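Local structure of putative lipoprotein (Clostridium difficile, 4EXR) at residues I50-L55 against T65-D70; N72-M77 against E92-E97. The protein is of unknown function, a putative lipoprotein that has two PepSY (YPEB) domains and forms a dimer in the crystal. One frame throughout, in Å; residues are numbered along the deposited sequence.

Contact 1: I50-L55 against T65-D70. With NA (sodium ion), chain B.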
loop_
_atom_site.group_PDB
_atom_site.type_symbol
_atom_site.label_atom_id
_atom_site.label_comp_id
_atom_site.label_asym_id
_atom_site.label_seq_id
_atom_site.Cartn_x
_atom_site.Cartn_y
_atom_site.Cartn_z
ATOM N N ILE A 50 -2.661 -3.620 -17.334
ATOM C CA ILE A 50 -3.465 -4.204 -16.264
ATOM C C ILE A 50 -3.242 -5.704 -16.192
ATOM O O ILE A 50 -3.316 -6.404 -17.208
ATOM C CB ILE A 50 -4.969 -3.910 -16.470
ATOM C CG1 ILE A 50 -5.216 -2.405 -16.311
ATOM C CG2 ILE A 50 -5.816 -4.733 -15.489
ATOM C CD1 ILE A 50 -6.680 -1.977 -16.559
ATOM N N VAL A 51 -2.966 -6.196 -14.991
ATOM C CA VAL A 51 -2.690 -7.617 -14.804
ATOM C C VAL A 51 -3.751 -8.325 -13.948
ATOM O O VAL A 51 -3.839 -9.541 -13.957
ATOM C CB VAL A 51 -1.251 -7.866 -14.217
ATOM C CG1 VAL A 51 -0.171 -7.336 -15.175
ATOM C CG2 VAL A 51 -1.103 -7.234 -12.830
ATOM N N ASP A 52 -4.556 -7.563 -13.212
ATOM C CA ASP A 52 -5.641 -8.135 -12.408
ATOM C C ASP A 52 -6.735 -7.096 -12.244
ATOM O O ASP A 52 -6.450 -5.897 -12.129
ATOM C CB ASP A 52 -5.166 -8.576 -11.004
ATOM C CG ASP A 52 -4.186 -9.753 -11.038
ATOM O OD1 ASP A 52 -4.601 -10.890 -11.386
ATOM O OD2 ASP A 52 -3.002 -9.541 -10.676
ATOM N N LEU A 53 -7.984 -7.558 -12.229
ATOM C CA LEU A 53 -9.126 -6.688 -11.978
ATOM C C LEU A 53 -10.141 -7.511 -11.211
ATOM O O LEU A 53 -10.366 -8.678 -11.524
ATOM C CB LEU A 53 -9.736 -6.218 -13.300
ATOM C CG LEU A 53 -11.041 -5.417 -13.201
ATOM C CD1 LEU A 53 -10.823 -4.110 -12.488
ATOM C CD2 LEU A 53 -11.615 -5.166 -14.581
ATOM N N SER A 54 -10.738 -6.928 -10.184
ATOM C CA SER A 54 -11.753 -7.664 -9.432
ATOM C C SER A 54 -12.784 -6.722 -8.834
ATOM O O SER A 54 -12.552 -5.528 -8.715
ATOM C CB SER A 54 -11.119 -8.511 -8.331
ATOM O OG SER A 54 -10.587 -7.690 -7.311
ATOM N N LEU A 55 -13.929 -7.289 -8.477
ATOM C CA LEU A 55 -14.964 -6.567 -7.767
ATOM C C LEU A 55 -15.357 -7.423 -6.576
ATOM O O LEU A 55 -15.657 -8.608 -6.723
ATOM C CB LEU A 55 -16.173 -6.341 -8.675
ATOM C CG LEU A 55 -17.387 -5.660 -8.008
ATOM C CD1 LEU A 55 -17.020 -4.294 -7.425
ATOM C CD2 LEU A 55 -18.508 -5.538 -9.018
ATOM N N THR A 65 -10.813 -3.494 -7.565
ATOM C CA THR A 65 -9.367 -3.416 -7.377
ATOM C C THR A 65 -8.760 -3.620 -8.751
ATOM O O THR A 65 -9.074 -4.603 -9.411
ATOM C CB THR A 65 -8.863 -4.490 -6.389
ATOM O OG1 THR A 65 -9.518 -4.309 -5.127
ATOM C CG2 THR A 65 -7.324 -4.411 -6.187
ATOM N N VAL A 66 -7.941 -2.665 -9.193
ATOM C CA VAL A 66 -7.293 -2.737 -10.497
ATOM C C VAL A 66 -5.796 -2.752 -10.236
ATOM O O VAL A 66 -5.277 -1.881 -9.534
ATOM C CB VAL A 66 -7.616 -1.511 -11.372
ATOM C CG1 VAL A 66 -7.129 -1.748 -12.814
ATOM C CG2 VAL A 66 -9.115 -1.199 -11.351
ATOM N N GLU A 67 -5.104 -3.746 -10.785
ATOM C CA GLU A 67 -3.660 -3.849 -10.578
ATOM C C GLU A 67 -2.965 -3.911 -11.915
ATOM O O GLU A 67 -3.447 -4.553 -12.840
ATOM C CB GLU A 67 -3.325 -5.081 -9.745
ATOM C CG GLU A 67 -4.050 -5.065 -8.382
ATOM C CD GLU A 67 -3.920 -6.365 -7.595
ATOM O OE1 GLU A 67 -2.870 -6.582 -6.951
ATOM O OE2 GLU A 67 -4.887 -7.158 -7.611
ATOM N N GLY A 68 -1.833 -3.224 -12.019
ATOM C CA GLY A 68 -1.092 -3.225 -13.263
ATOM C C GLY A 68 0.383 -3.040 -12.996
ATOM O O GLY A 68 0.792 -2.828 -11.854
ATOM N N VAL A 69 1.173 -3.113 -14.055
ATOM C CA VAL A 69 2.618 -2.992 -13.942
ATOM C C VAL A 69 3.174 -2.232 -15.136
ATOM O O VAL A 69 2.574 -2.220 -16.223
ATOM C CB VAL A 69 3.313 -4.385 -13.904
ATOM C CG1 VAL A 69 2.835 -5.212 -12.703
ATOM C CG2 VAL A 69 3.089 -5.153 -15.221
ATOM N N ASP A 70 4.328 -1.604 -14.935
ATOM C CA ASP A 70 5.126 -1.149 -16.060
ATOM C C ASP A 70 6.497 -1.822 -15.966
ATOM O O ASP A 70 6.605 -2.927 -15.420
ATOM C CB ASP A 70 5.159 0.387 -16.205
ATOM C CG ASP A 70 5.727 1.125 -14.978
ATOM O OD1 ASP A 70 6.456 0.542 -14.153
ATOM O OD2 ASP A 70 5.455 2.335 -14.858
HETATM NA NA NA B . -3.380 -11.735 -13.210
HETATM O O HOH W 1 -1.402 -11.202 -12.023
HETATM O O HOH W 2 -7.553 -7.381 -8.556
HETATM O O HOH W 3 -11.846 -5.538 -5.227
HETATM O O HOH W 4 -2.526 -12.246 -15.334
#
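V51 and D52 both face E67 across the hairpin of strands 49-58 and 61-69, a classic beta bulge. The E67 carbonyl oxygen accepts two amides, V51 N at 2.7 Å and D52 N at 3.2 Å, both tilted from the carbonyl plane; E67 N returns a nearly straight bond (170°) to D52 O. Beyond the bulge S54 and T65 form a regular antiparallel hydrogen-bonded pair. One face is apolar: V66 spreads its methyls, CG1 meeting I50 CD1 at 3.8 Å and CG2 meeting L53 CD1, with L53 and V66 side by side and pointing the same way. Helix 34-44 covers this face through F41, I38 and Y34. The V51 and V69 side chains cross at about a right angle, V51 CG1 3.9 Å from V69 CG2. The other face, with D52, S54, T65 and E67, is polar. A water there donates to E67 OE2 (2.8 Å) and T65 O and accepts from S54 OG. D52 OD2 and E67 OE2 stand 4.3 Å apart, like charges for which the nearby sodium probably offsets some repulsion. The sodium sits beside strand 49-58, on the side away from 65-70, bound by V51 O and D52 OD1, each at 2.4 Å, by two waters and by D137. V51 O and D52 OD1 are 3.0 Å apart because both bind the metal. One of the metal waters also donates to D52 OD2. The bulge thus brings V51 O and D52 OD1 to one cation, and D137 ties it to strand 130-139.

Contact 2: N72-M77 against E92-E97. With PO4 (phosphate ion), chain C.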
loop_
_atom_site.group_PDB
_atom_site.type_symbol
_atom_site.label_atom_id
_atom_site.label_comp_id
_atom_site.label_asym_id
_atom_site.label_seq_id
_atom_site.Cartn_x
_atom_site.Cartn_y
_atom_site.Cartn_z
ATOM N N ASN A 72 9.010 -0.937 -14.223
ATOM C CA ASN A 72 9.663 -0.628 -12.957
ATOM C C ASN A 72 8.828 -0.850 -11.701
ATOM O O ASN A 72 9.367 -1.211 -10.653
ATOM C CB ASN A 72 10.121 0.832 -12.973
ATOM C CG ASN A 72 11.148 1.099 -14.060
ATOM O OD1 ASN A 72 11.002 2.030 -14.853
ATOM N ND2 ASN A 72 12.180 0.273 -14.108
ATOM N N ASN A 73 7.518 -0.614 -11.812
ATOM C CA ASN A 73 6.618 -0.602 -10.666
ATOM C C ASN A 73 5.399 -1.484 -10.858
ATOM O O ASN A 73 5.005 -1.783 -11.989
ATOM C CB ASN A 73 6.086 0.819 -10.413
ATOM C CG ASN A 73 7.173 1.799 -10.039
ATOM O OD1 ASN A 73 8.052 1.492 -9.239
ATOM N ND2 ASN A 73 7.110 2.995 -10.608
ATOM N N GLU A 74 4.803 -1.896 -9.742
ATOM C CA GLU A 74 3.429 -2.375 -9.746
ATOM C C GLU A 74 2.541 -1.298 -9.150
ATOM O O GLU A 74 2.965 -0.537 -8.272
ATOM C CB GLU A 74 3.270 -3.679 -8.967
ATOM C CG GLU A 74 3.908 -3.693 -7.601
ATOM C CD GLU A 74 3.822 -5.066 -6.963
ATOM O OE1 GLU A 74 2.827 -5.774 -7.231
ATOM O OE2 GLU A 74 4.749 -5.441 -6.212
ATOM N N TYR A 75 1.312 -1.242 -9.640
ATOM C CA TYR A 75 0.372 -0.199 -9.247
ATOM C C TYR A 75 -0.919 -0.883 -8.854
ATOM O O TYR A 75 -1.337 -1.848 -9.495
ATOM C CB TYR A 75 0.076 0.725 -10.420
ATOM C CG TYR A 75 1.282 1.405 -10.990
ATOM C CD1 TYR A 75 1.850 2.501 -10.352
ATOM C CD2 TYR A 75 1.863 0.958 -12.178
ATOM C CE1 TYR A 75 2.973 3.131 -10.877
ATOM C CE2 TYR A 75 2.966 1.589 -12.708
ATOM C CZ TYR A 75 3.517 2.674 -12.055
ATOM O OH TYR A 75 4.624 3.298 -12.584
ATOM N N LYS A 76 -1.550 -0.392 -7.794
ATOM C CA LYS A 76 -2.816 -0.955 -7.362
ATOM C C LYS A 76 -3.761 0.160 -6.975
ATOM O O LYS A 76 -3.414 1.057 -6.201
ATOM C CB LYS A 76 -2.639 -1.928 -6.199
ATOM C CG LYS A 76 -3.967 -2.506 -5.711
ATOM C CD LYS A 76 -3.782 -3.608 -4.688
ATOM C CE LYS A 76 -3.233 -3.072 -3.387
ATOM N NZ LYS A 76 -3.225 -4.129 -2.336
HETATM N N MSE A 77 -4.951 0.125 -7.559
HETATM C CA MSE A 77 -5.950 1.126 -7.221
HETATM C C MSE A 77 -7.208 0.436 -6.740
HETATM O O MSE A 77 -7.608 -0.598 -7.279
HETATM C CB MSE A 77 -6.290 2.018 -8.416
HETATM C CG MSE A 77 -5.161 2.932 -8.855
HETATM SE SE MSE A 77 -5.780 4.243 -10.142
HETATM C CE MSE A 77 -6.890 5.333 -8.980
ATOM N N GLU A 92 4.521 0.451 -5.954
ATOM C CA GLU A 92 5.666 -0.199 -5.312
ATOM C C GLU A 92 6.665 -0.609 -6.378
ATOM O O GLU A 92 6.275 -1.099 -7.438
ATOM C CB GLU A 92 5.246 -1.484 -4.591
ATOM C CG GLU A 92 4.694 -1.347 -3.194
ATOM C CD GLU A 92 4.449 -2.711 -2.559
ATOM O OE1 GLU A 92 3.398 -3.323 -2.849
ATOM O OE2 GLU A 92 5.318 -3.185 -1.795
ATOM N N LYS A 93 7.947 -0.447 -6.084
ATOM C CA LYS A 93 8.997 -0.937 -6.979
ATOM C C LYS A 93 8.850 -2.452 -7.185
ATOM O O LYS A 93 8.592 -3.186 -6.232
ATOM C CB LYS A 93 10.364 -0.619 -6.366
ATOM C CG LYS A 93 11.530 -0.868 -7.286
ATOM C CD LYS A 93 11.943 0.411 -7.973
ATOM C CE LYS A 93 13.455 0.589 -7.925
ATOM N NZ LYS A 93 14.166 -0.570 -8.534
ATOM N N LEU A 94 8.982 -2.921 -8.427
ATOM C CA LEU A 94 8.893 -4.353 -8.713
ATOM C C LEU A 94 10.118 -5.073 -8.145
ATOM O O LEU A 94 11.194 -4.489 -8.049
ATOM C CB LEU A 94 8.841 -4.612 -10.229
ATOM C CG LEU A 94 7.582 -4.251 -11.021
ATOM C CD1 LEU A 94 7.852 -4.350 -12.518
ATOM C CD2 LEU A 94 6.400 -5.134 -10.627
ATOM N N ASP A 95 9.951 -6.342 -7.788
ATOM C CA ASP A 95 11.106 -7.203 -7.484
ATOM C C ASP A 95 12.050 -7.330 -8.688
ATOM O O ASP A 95 11.642 -7.119 -9.833
ATOM C CB ASP A 95 10.645 -8.592 -7.034
ATOM C CG ASP A 95 9.978 -8.571 -5.667
ATOM O OD1 ASP A 95 10.452 -7.824 -4.783
ATOM O OD2 ASP A 95 8.978 -9.300 -5.477
ATOM N N SER A 96 13.300 -7.679 -8.407
ATOM C CA SER A 96 14.348 -7.802 -9.420
ATOM C C SER A 96 13.947 -8.676 -10.603
ATOM O O SER A 96 14.211 -8.335 -11.753
ATOM C CB SER A 96 15.606 -8.380 -8.776
ATOM O OG SER A 96 15.281 -9.559 -8.058
ATOM N N GLU A 97 13.301 -9.798 -10.311
ATOM C CA GLU A 97 12.964 -10.787 -11.335
ATOM C C GLU A 97 11.779 -10.383 -12.214
ATOM O O GLU A 97 11.468 -11.066 -13.199
ATOM C CB GLU A 97 12.694 -12.151 -10.690
HETATM P P PO4 C . -2.335 -3.110 1.097
HETATM O O1 PO4 C . -3.163 -4.308 1.494
HETATM O O2 PO4 C . -2.643 -1.959 2.026
HETATM O O3 PO4 C . -0.869 -3.453 1.168
HETATM O O4 PO4 C . -2.696 -2.715 -0.302
HETATM O O HOH W 5 7.031 -5.107 -5.367
#
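The beta hairpin of strands 73-80 and 86-93 is held here at its open end, where E74 and E92 form an antiparallel hydrogen-bonded pair. E74 N donates to E92 O at 2.8 Å and E92 N to E74 O at 3.0 Å. N73 faces K93 in a non-hydrogen-bonded pair, its CA 3.3 Å from E92 O, a bent CA-H...O contact. One step on, L94 N reaches N72 O in an almost straight bond (175°). L94 then lies over the main chain of N72-E74: CG is 3.5 Å from N73 C, CD1 approaches N72 C, and CD2 meets E74 N and CB. V69, L99 and A103 also touch this leucine. E74 and E92 run side by side and point the same way, their carboxylate planes 3° apart, with E74 CG 4.0 Å from E92 CB. The crowded chi1 of E74 (48°) sets CG 3.5 Å from E92 O. E74 OE2 and E92 OE1 are 4.2 Å apart; the likely repulsion may be eased by the salt bridge of E92 OE1 to K90 NZ of the same chain, and by a water that donates to E74 OE2 and K93 O. E92 pairs with a strand of the second subunit, so the hairpin is typical of an edge-strand dimer in which one antiparallel sheet continues across the interface.

Overall arrangement
Contacts 1 and 2 follow one another along the chain and share one antiparallel sheet, their centres about 12 Å apart. Strands 61-69 and 73-80 are neighbours, so the pair covers four consecutive strands, from 49-58 to 86-93, the outermost strand of this chain. G68 O bonds to Y75 N at 2.8 Å, and at the turn D70 OD2 probably hydrogen-bonds Y75 OH at 2.6 Å. On the polar face E67 CG packs on K76 CG. Contact 1 lies near the middle of the chain and carries the sodium site; contact 2 is on the surface at the subunit interface, with the E74 side chain about 10 Å from the sodium.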